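Local coordinates for beta-1,3-glucosyltransferase (Paecilomyces sp. J18, PDB 5JVV), which is a carbohydrate-active enzyme, probably of family 16, with what is probably a beta-jelly-roll sandwich fold, at residues S72-S77 with V242-F247; F18-D23 with V34-A39. All blocks are in the same frame, centred on the assembly; numbering follows the deposited sequence.

Contact 1 of 2, residues S72-S77 with V242-F247; sequences SVRLES and VFDTTF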
ATOM      1  N   SER A  72     -10.478  -2.242  11.145  1.00  7.35           N
ATOM      2  CA  SER A  72      -9.405  -1.544  10.467  1.00  8.66           C
ATOM      3  C   SER A  72     -10.042  -0.374   9.728  1.00 10.19           C
ATOM      4  O   SER A  72     -11.251  -0.121   9.866  1.00  9.08           O
ATOM      5  CB  SER A  72      -8.700  -2.500   9.493  1.00  9.24           C
ATOM      6  OG  SER A  72      -7.535  -1.914   8.916  1.00  8.99           O
ATOM      7  N   VAL A  73      -9.235   0.338   8.956  1.00  9.37           N
ATOM      8  CA  VAL A  73      -9.731   1.437   8.136  1.00  8.24           C
ATOM      9  C   VAL A  73      -9.171   1.384   6.717  1.00  9.18           C
ATOM     10  O   VAL A  73      -8.127   0.753   6.443  1.00  8.46           O
ATOM     11  CB  VAL A  73      -9.429   2.819   8.763  1.00  8.40           C
ATOM     12  CG1 VAL A  73     -10.191   2.987  10.080  1.00  9.47           C
ATOM     13  CG2 VAL A  73      -7.916   3.015   8.964  1.00  8.74           C
ATOM     14  N   ARG A  74      -9.895   2.027   5.807  1.00  8.31           N
ATOM     15  CA  ARG A  74      -9.490   2.129   4.420  1.00  7.49           C
ATOM     16  C   ARG A  74      -9.818   3.551   3.991  1.00  7.89           C
ATOM     17  O   ARG A  74     -10.992   3.943   3.922  1.00 11.44           O
ATOM     18  CB  ARG A  74     -10.217   1.078   3.560  1.00  8.43           C
ATOM     19  CG  ARG A  74     -10.113   1.319   2.065  1.00  7.50           C
ATOM     20  CD  ARG A  74     -10.531   0.095   1.253  1.00 10.35           C
ATOM     21  NE  ARG A  74     -10.867   0.455  -0.129  1.00 10.79           N
ATOM     22  CZ  ARG A  74     -10.919  -0.405  -1.146  1.00 10.04           C
ATOM     23  NH1 ARG A  74     -10.608  -1.677  -0.962  1.00 10.23           N
ATOM     24  NH2 ARG A  74     -11.257   0.020  -2.356  1.00 14.17           N
ATOM     25  N   LEU A  75      -8.772   4.335   3.761  1.00  9.35           N
ATOM     26  CA  LEU A  75      -8.905   5.745   3.419  1.00  9.75           C
ATOM     27  C   LEU A  75      -8.724   5.924   1.916  1.00 11.05           C
ATOM     28  O   LEU A  75      -7.757   5.429   1.351  1.00 10.44           O
ATOM     29  CB  LEU A  75      -7.849   6.561   4.165  1.00 10.51           C
ATOM     30  CG  LEU A  75      -8.180   6.953   5.608  1.00  9.39           C
ATOM     31  CD1 LEU A  75      -8.367   5.728   6.489  1.00 14.34           C
ATOM     32  CD2 LEU A  75      -7.103   7.873   6.184  1.00 11.77           C
ATOM     33  N   GLU A  76      -9.665   6.620   1.282  1.00 10.94           N
ATOM     34  CA  GLU A  76      -9.629   6.863  -0.156  1.00  9.78           C
ATOM     35  C   GLU A  76      -9.677   8.370  -0.378  1.00 11.14           C
ATOM     36  O   GLU A  76     -10.571   9.039   0.130  1.00 13.03           O
ATOM     37  CB  GLU A  76     -10.807   6.170  -0.853  1.00 12.62           C
ATOM     38  CG  GLU A  76     -10.848   4.665  -0.615  1.00 12.67           C
ATOM     39  CD  GLU A  76     -12.032   3.985  -1.264  1.00 22.91           C
ATOM     40  OE1 GLU A  76     -12.934   4.694  -1.761  1.00 33.57           O
ATOM     41  OE2 GLU A  76     -12.062   2.738  -1.276  1.00 16.02           O
ATOM     42  N   SER A  77      -8.718   8.914  -1.118  1.00 10.42           N
ATOM     43  CA  SER A  77      -8.630  10.366  -1.228  1.00 10.05           C
ATOM     44  C   SER A  77      -9.873  10.956  -1.889  1.00 13.37           C
ATOM     45  O   SER A  77     -10.454  10.356  -2.786  1.00 13.79           O
ATOM     46  CB  SER A  77      -7.367  10.798  -1.979  1.00 13.88           C
ATOM     47  OG  SER A  77      -7.402  10.379  -3.333  1.00 12.73           O
ATOM     48  N   VAL A 242      -5.176   5.403  -1.933  1.00  9.38           N
ATOM     49  CA  VAL A 242      -5.795   4.568  -0.907  1.00  7.85           C
ATOM     50  C   VAL A 242      -4.751   4.005   0.044  1.00  8.83           C
ATOM     51  O   VAL A 242      -3.711   3.504  -0.389  1.00  8.94           O
ATOM     52  CB  VAL A 242      -6.560   3.372  -1.530  1.00  9.38           C
ATOM     53  CG1 VAL A 242      -7.295   2.577  -0.446  1.00  9.79           C
ATOM     54  CG2 VAL A 242      -7.545   3.845  -2.604  1.00 10.04           C
ATOM     55  N   PHE A 243      -5.026   4.112   1.341  1.00  7.21           N
ATOM     56  CA  PHE A 243      -4.258   3.400   2.351  1.00  7.24           C
ATOM     57  C   PHE A 243      -5.233   2.465   3.032  1.00  8.45           C
ATOM     58  O   PHE A 243      -6.306   2.890   3.460  1.00  9.88           O
ATOM     59  CB  PHE A 243      -3.687   4.335   3.431  1.00  7.50           C
ATOM     60  CG  PHE A 243      -2.531   5.191   2.983  1.00  8.24           C
ATOM     61  CD1 PHE A 243      -1.217   4.741   3.111  1.00 10.40           C
ATOM     62  CD2 PHE A 243      -2.750   6.464   2.459  1.00  9.67           C
ATOM     63  CE1 PHE A 243      -0.148   5.539   2.711  1.00  9.97           C
ATOM     64  CE2 PHE A 243      -1.688   7.265   2.062  1.00 11.60           C
ATOM     65  CZ  PHE A 243      -0.384   6.800   2.184  1.00 10.98           C
ATOM     66  N   ASP A 244      -4.874   1.192   3.152  1.00  7.06           N
ATOM     67  CA  ASP A 244      -5.719   0.290   3.914  1.00  7.02           C
ATOM     68  C   ASP A 244      -4.896  -0.813   4.551  1.00  8.74           C
ATOM     69  O   ASP A 244      -3.723  -0.998   4.212  1.00  9.10           O
ATOM     70  CB  ASP A 244      -6.861  -0.278   3.044  1.00  8.89           C
ATOM     71  CG  ASP A 244      -6.391  -1.333   2.064  1.00  9.83           C
ATOM     72  OD1 ASP A 244      -6.608  -1.164   0.841  1.00 10.25           O
ATOM     73  OD2 ASP A 244      -5.824  -2.356   2.508  1.00  9.26           O
ATOM     74  N   THR A 245      -5.508  -1.521   5.493  1.00  8.02           N
ATOM     75  CA  THR A 245      -5.001  -2.806   5.949  1.00  7.00           C
ATOM     76  C   THR A 245      -6.196  -3.745   6.031  1.00  6.95           C
ATOM     77  O   THR A 245      -7.142  -3.487   6.781  1.00  9.44           O
ATOM     78  CB  THR A 245      -4.331  -2.719   7.325  1.00  9.69           C
ATOM     79  OG1 THR A 245      -3.279  -1.745   7.277  1.00 10.47           O
ATOM     80  CG2 THR A 245      -3.742  -4.074   7.734  1.00 10.41           C
ATOM     81  N   THR A 246      -6.172  -4.808   5.233  1.00  7.21           N
ATOM     82  CA  THR A 246      -7.167  -5.867   5.367  1.00  7.56           C
ATOM     83  C   THR A 246      -6.491  -7.111   5.937  1.00  8.68           C
ATOM     84  O   THR A 246      -5.314  -7.051   6.308  1.00  7.83           O
ATOM     85  CB  THR A 246      -7.911  -6.134   4.032  1.00  7.60           C
ATOM     86  OG1 THR A 246      -9.010  -7.020   4.271  1.00  8.88           O
ATOM     87  CG2 THR A 246      -6.986  -6.740   2.969  1.00  9.32           C
ATOM     88  N   PHE A 247      -7.226  -8.219   6.038  1.00  8.20           N
ATOM     89  CA  PHE A 247      -6.686  -9.452   6.610  1.00  6.96           C
ATOM     90  C   PHE A 247      -7.171 -10.615   5.787  1.00  9.68           C
ATOM     91  O   PHE A 247      -8.304 -10.597   5.332  1.00  7.58           O
ATOM     92  CB  PHE A 247      -7.188  -9.662   8.041  1.00  7.28           C
ATOM     93  CG  PHE A 247      -6.791  -8.569   8.992  1.00  7.10           C
ATOM     94  CD1 PHE A 247      -5.538  -8.574   9.592  1.00 10.36           C
ATOM     95  CD2 PHE A 247      -7.685  -7.549   9.307  1.00  7.99           C
ATOM     96  CE1 PHE A 247      -5.174  -7.564  10.491  1.00 12.91           C
ATOM     97  CE2 PHE A 247      -7.328  -6.537  10.196  1.00  7.16           C
ATOM     98  CZ  PHE A 247      -6.077  -6.549  10.792  1.00  9.85           C
TER
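R74 pairs with D244 and E76 with V242 on antiparallel strands 74-77 and 242-247, all four side chains on one face of the sheet. R74 lies beside D244 and across V242. Its CG is anti to the backbone N (chi1 166°), and the chain runs extended as far as NE. R74 CB lies beside D244 CB, 3.7 Å away, and the two side chains point the same way. CG touches the same D244 CB and also V242 CG1. CD passes D244 OD1 at 4.1 Å. At the tip the guanidinium turns to E76 of its own strand. R74 NE gives E76 OE2 a salt-bridged hydrogen bond of 2.8 Å, along the oxygen's anti lone pair. R74 NH2 reaches the same OE2 at 3.0 Å, from above the carboxylate plane. This side-on grip of one oxygen by two nitrogens should fix the rotation of the guanidinium. The third nitrogen, NH1, sits 4.4 Å from D244 OD1, but that oxygen lies well out of the guanidinium plane. No N-H points at it, so any attraction is probably of charge alone. D244 OD1 instead accepts from W105 NE1, and F21 adds a cation-pi contact to R74.

The backbones pair at L75 and F243. L75 N donates to F243 O at 2.9 Å, nearly along the C=O axis, and F243 N donates back to L75 O. Beyond the regular pairing, S72 OG, anti to its own N, donates to T245 O at 2.7 Å on a lone pair in the carbonyl plane. L75 and F243 point to the other face of the sheet. There F243 stacks on F104 and meets W289 of the second sheet edge-to-face. One face with charges and W105, the other an aromatic core between two sheets, fits the beta-jelly-roll sandwich.

Contact 2 of 2, residues F18-D23 with V34-A39; sequences FSFFAD and VSREVA
F20 CG is anti to its carbonyl carbon (chi1 -79°), while R36 CG is anti to its backbone N (chi1 176°) and the chain continues extended to NE. These torsions bring the F20 ring flat beneath the start of the R36 side chain, which crosses it obliquely. R36 CB stands 3.5 Å from the F20 ring centroid and only 2° off the ring normal, a well-centred CH-pi contact. Further along, R36 CD lies 3.7 Å from F20 CE2. Toward the CD1 corner, over the same face, R36 N comes 3.5 Å from F20 CD1. V34 O sits at the ring edge, near its plane, 3.9 Å from CD1. A22 adds its CB against the V34-S35 peptide.

The guanidinium runs on past the ring. R36 NE pairs with E40 and NH2 with D16, both in salt bridges. NH2 also donates to water 1 at 3.0 Å, and this water bridges on to F18 O, 2.9 Å away. Water 2 makes a second bridge, between the backbones alone: its oxygen is 2.7 Å from F21 O and 2.8 Å from V34 O. The two segments share no direct hydrogen bond, so these waters supply the polar links between them.

S35 occupies the N-cap of helix 36-41. Its OG accepts a weak bond from V38 N and donates to E37 OE2, which it meets from above the carboxylate plane. A39 N closes the first helical turn on S35 O. F20 also touches L75 of the neighbouring strand and V45 of strand 45-47, which belongs to the other sheet. A short helix with a serine N-cap is thus packed through its first residue on an aromatic of edge strand 18-20, at the rim of the beta-sandwich.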
ATOM      1  N   PHE A  18      -9.434  12.505   3.050  1.00 13.24           N
ATOM      2  CA  PHE A  18      -9.798  11.141   2.678  1.00 13.06           C
ATOM      3  C   PHE A  18     -11.206  10.822   3.144  1.00 12.13           C
ATOM      4  O   PHE A  18     -11.657  11.334   4.168  1.00 15.61           O
ATOM      5  CB  PHE A  18      -8.819  10.127   3.298  1.00 11.03           C
ATOM      6  CG  PHE A  18      -7.454  10.136   2.668  1.00 11.93           C
ATOM      7  CD1 PHE A  18      -7.124   9.192   1.706  1.00 12.59           C
ATOM      8  CD2 PHE A  18      -6.504  11.085   3.031  1.00 15.10           C
ATOM      9  CE1 PHE A  18      -5.871   9.191   1.109  1.00 11.02           C
ATOM     10  CE2 PHE A  18      -5.252  11.089   2.442  1.00 14.47           C
ATOM     11  CZ  PHE A  18      -4.933  10.141   1.480  1.00 12.41           C
ATOM     12  N   SER A  19     -11.906   9.990   2.388  1.00 12.18           N
ATOM     13  CA  SER A  19     -13.149   9.411   2.874  1.00 13.18           C
ATOM     14  C   SER A  19     -12.808   8.062   3.472  1.00 14.80           C
ATOM     15  O   SER A  19     -11.822   7.432   3.077  1.00 15.24           O
ATOM     16  CB  SER A  19     -14.154   9.245   1.736  1.00 18.09           C
ATOM     17  OG  SER A  19     -13.649   8.397   0.720  1.00 19.96           O
ATOM     18  N   PHE A  20     -13.615   7.618   4.431  1.00 11.21           N
ATOM     19  CA  PHE A  20     -13.396   6.329   5.065  1.00  9.95           C
ATOM     20  C   PHE A  20     -14.335   5.289   4.465  1.00 11.81           C
ATOM     21  O   PHE A  20     -15.559   5.375   4.615  1.00 14.74           O
ATOM     22  CB  PHE A  20     -13.602   6.425   6.578  1.00 12.43           C
ATOM     23  CG  PHE A  20     -12.430   7.030   7.318  1.00 13.59           C
ATOM     24  CD1 PHE A  20     -11.846   6.350   8.378  1.00 16.36           C
ATOM     25  CD2 PHE A  20     -11.915   8.267   6.952  1.00 13.92           C
ATOM     26  CE1 PHE A  20     -10.769   6.903   9.070  1.00 20.02           C
ATOM     27  CE2 PHE A  20     -10.837   8.826   7.638  1.00 15.43           C
ATOM     28  CZ  PHE A  20     -10.265   8.140   8.693  1.00 16.85           C
ATOM     29  N   PHE A  21     -13.760   4.309   3.779  1.00 11.35           N
ATOM     30  CA  PHE A  21     -14.542   3.223   3.187  1.00 10.62           C
ATOM     31  C   PHE A  21     -14.990   2.308   4.308  1.00 12.14           C
ATOM     32  O   PHE A  21     -14.164   1.828   5.080  1.00 13.71           O
ATOM     33  CB  PHE A  21     -13.677   2.449   2.183  1.00 11.93           C
ATOM     34  CG  PHE A  21     -14.378   1.272   1.540  1.00 12.60           C
ATOM     35  CD1 PHE A  21     -15.093   1.435   0.360  1.00 17.68           C
ATOM     36  CD2 PHE A  21     -14.302   0.003   2.104  1.00 11.11           C
ATOM     37  CE1 PHE A  21     -15.730   0.352  -0.243  1.00 16.74           C
ATOM     38  CE2 PHE A  21     -14.937  -1.082   1.508  1.00 14.08           C
ATOM     39  CZ  PHE A  21     -15.650  -0.904   0.336  1.00 15.26           C
ATOM     40  N   ALA A  22     -16.289   2.041   4.394  1.00 12.50           N
ATOM     41  CA  ALA A  22     -16.810   1.316   5.550  1.00 11.59           C
ATOM     42  C   ALA A  22     -17.750   0.183   5.168  1.00 13.37           C
ATOM     43  O   ALA A  22     -18.554  -0.270   5.984  1.00 18.49           O
ATOM     44  CB  ALA A  22     -17.493   2.279   6.512  1.00 13.04           C
ATOM     45  N   ASP A  23     -17.635  -0.281   3.929  1.00 14.62           N
ATOM     46  CA  ASP A  23     -18.429  -1.414   3.460  1.00 14.64           C
ATOM     47  C   ASP A  23     -17.634  -2.717   3.543  1.00 15.19           C
ATOM     48  O   ASP A  23     -16.481  -2.726   3.991  1.00 13.13           O
ATOM     49  CB  ASP A  23     -18.886  -1.172   2.027  1.00 21.68           C
ATOM     50  CG  ASP A  23     -19.900  -0.056   1.926  1.00 33.58           C
ATOM     51  OD1 ASP A  23     -20.750   0.056   2.835  1.00 37.08           O
ATOM     52  OD2 ASP A  23     -19.840   0.710   0.942  1.00 36.29           O
ATOM     53  N   VAL A  34     -14.320   0.476   9.334  1.00 10.24           N
ATOM     54  CA  VAL A  34     -15.205   1.356  10.111  1.00  8.79           C
ATOM     55  C   VAL A  34     -15.063   2.836   9.744  1.00 10.04           C
ATOM     56  O   VAL A  34     -14.073   3.254   9.143  1.00 11.16           O
ATOM     57  CB  VAL A  34     -15.009   1.180  11.623  1.00 12.67           C
ATOM     58  CG1 VAL A  34     -15.341  -0.252  12.031  1.00 12.00           C
ATOM     59  CG2 VAL A  34     -13.581   1.546  12.028  1.00 12.85           C
ATOM     60  N   SER A  35     -16.072   3.624  10.115  1.00 12.52           N
ATOM     61  CA  SER A  35     -16.091   5.053   9.821  1.00 12.35           C
ATOM     62  C   SER A  35     -15.045   5.769  10.648  1.00 11.09           C
ATOM     63  O   SER A  35     -14.520   5.211  11.620  1.00 12.90           O
ATOM     64  CB  SER A  35     -17.461   5.646  10.122  1.00 12.82           C
ATOM     65  OG  SER A  35     -17.723   5.605  11.517  1.00 14.69           O
ATOM     66  N   ARG A  36     -14.735   7.002  10.265  1.00 10.44           N
ATOM     67  CA  ARG A  36     -13.737   7.783  10.993  1.00 11.43           C
ATOM     68  C   ARG A  36     -14.087   8.004  12.466  1.00 12.28           C
ATOM     69  O   ARG A  36     -13.227   7.834  13.331  1.00 13.96           O
ATOM     70  CB  ARG A  36     -13.465   9.117  10.292  1.00 13.38           C
ATOM     71  CG  ARG A  36     -12.501  10.023  11.050  1.00 13.73           C
ATOM     72  CD  ARG A  36     -12.097  11.206  10.199  1.00 16.48           C
ATOM     73  NE  ARG A  36     -11.345  12.193  10.969  1.00 15.17           N
ATOM     74  CZ  ARG A  36     -10.970  13.375  10.494  1.00 19.14           C
ATOM     75  NH1 ARG A  36     -10.297  14.220  11.267  1.00 19.10           N
ATOM     76  NH2 ARG A  36     -11.286  13.717   9.251  1.00 18.58           N
ATOM     77  N   GLU A  37     -15.331   8.369  12.769  1.00 11.85           N
ATOM     78  CA  GLU A  37     -15.691   8.611  14.169  1.00 12.69           C
ATOM     79  C   GLU A  37     -15.599   7.338  15.019  1.00  9.39           C
ATOM     80  O   GLU A  37     -15.217   7.401  16.193  1.00 13.82           O
ATOM     81  CB  GLU A  37     -17.061   9.294  14.304  1.00 15.83           C
ATOM     82  CG  GLU A  37     -18.246   8.428  13.938  1.00 18.43           C
ATOM     83  CD  GLU A  37     -18.561   8.403  12.449  1.00 23.18           C
ATOM     84  OE1 GLU A  37     -17.892   9.118  11.655  1.00 20.50           O
ATOM     85  OE2 GLU A  37     -19.489   7.647  12.072  1.00 19.31           O
ATOM     86  N   VAL A  38     -15.916   6.187  14.430  1.00 10.64           N
ATOM     87  CA  VAL A  38     -15.770   4.932  15.149  1.00 11.56           C
ATOM     88  C   VAL A  38     -14.294   4.646  15.380  1.00 10.61           C
ATOM     89  O   VAL A  38     -13.893   4.274  16.480  1.00 13.26           O
ATOM     90  CB  VAL A  38     -16.426   3.757  14.408  1.00 12.01           C
ATOM     91  CG1 VAL A  38     -15.976   2.443  15.005  1.00 13.31           C
ATOM     92  CG2 VAL A  38     -17.939   3.863  14.484  1.00 15.85           C
ATOM     93  N   ALA A  39     -13.486   4.863  14.347  1.00 10.45           N
ATOM     94  CA  ALA A  39     -12.056   4.579  14.420  1.00  9.03           C
ATOM     95  C   ALA A  39     -11.377   5.457  15.459  1.00 11.94           C
ATOM     96  O   ALA A  39     -10.527   4.986  16.229  1.00 13.70           O
ATOM     97  CB  ALA A  39     -11.417   4.784  13.066  1.00 10.49           C
TER
HETATM   98  O   HOH W   1     -12.356  12.233   6.830  1.00 19.33           O
HETATM   99  O   HOH W   2     -12.444   2.919   6.895  1.00 11.50           O

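The two contacts share one mixed sheet, and their centres lie about 9 Å apart. Strand 70-77 joins them: it pairs with 242-247 in contact 1 and with 18-20 of contact 2 on its other edge. Probable hydrogen bonds tie them, S19 N to E76 O and F21 N to R74 O, each 2.8 Å. L75 packs against F18 and F20. Contact 1 is buried, its centre about 9 Å from the centre of the chain; contact 2 lies near the surface, about 17 Å out. In family 16 relatives the cleft lies on the concave face of the sandwich; R74, D244 and W105 are probably on that side.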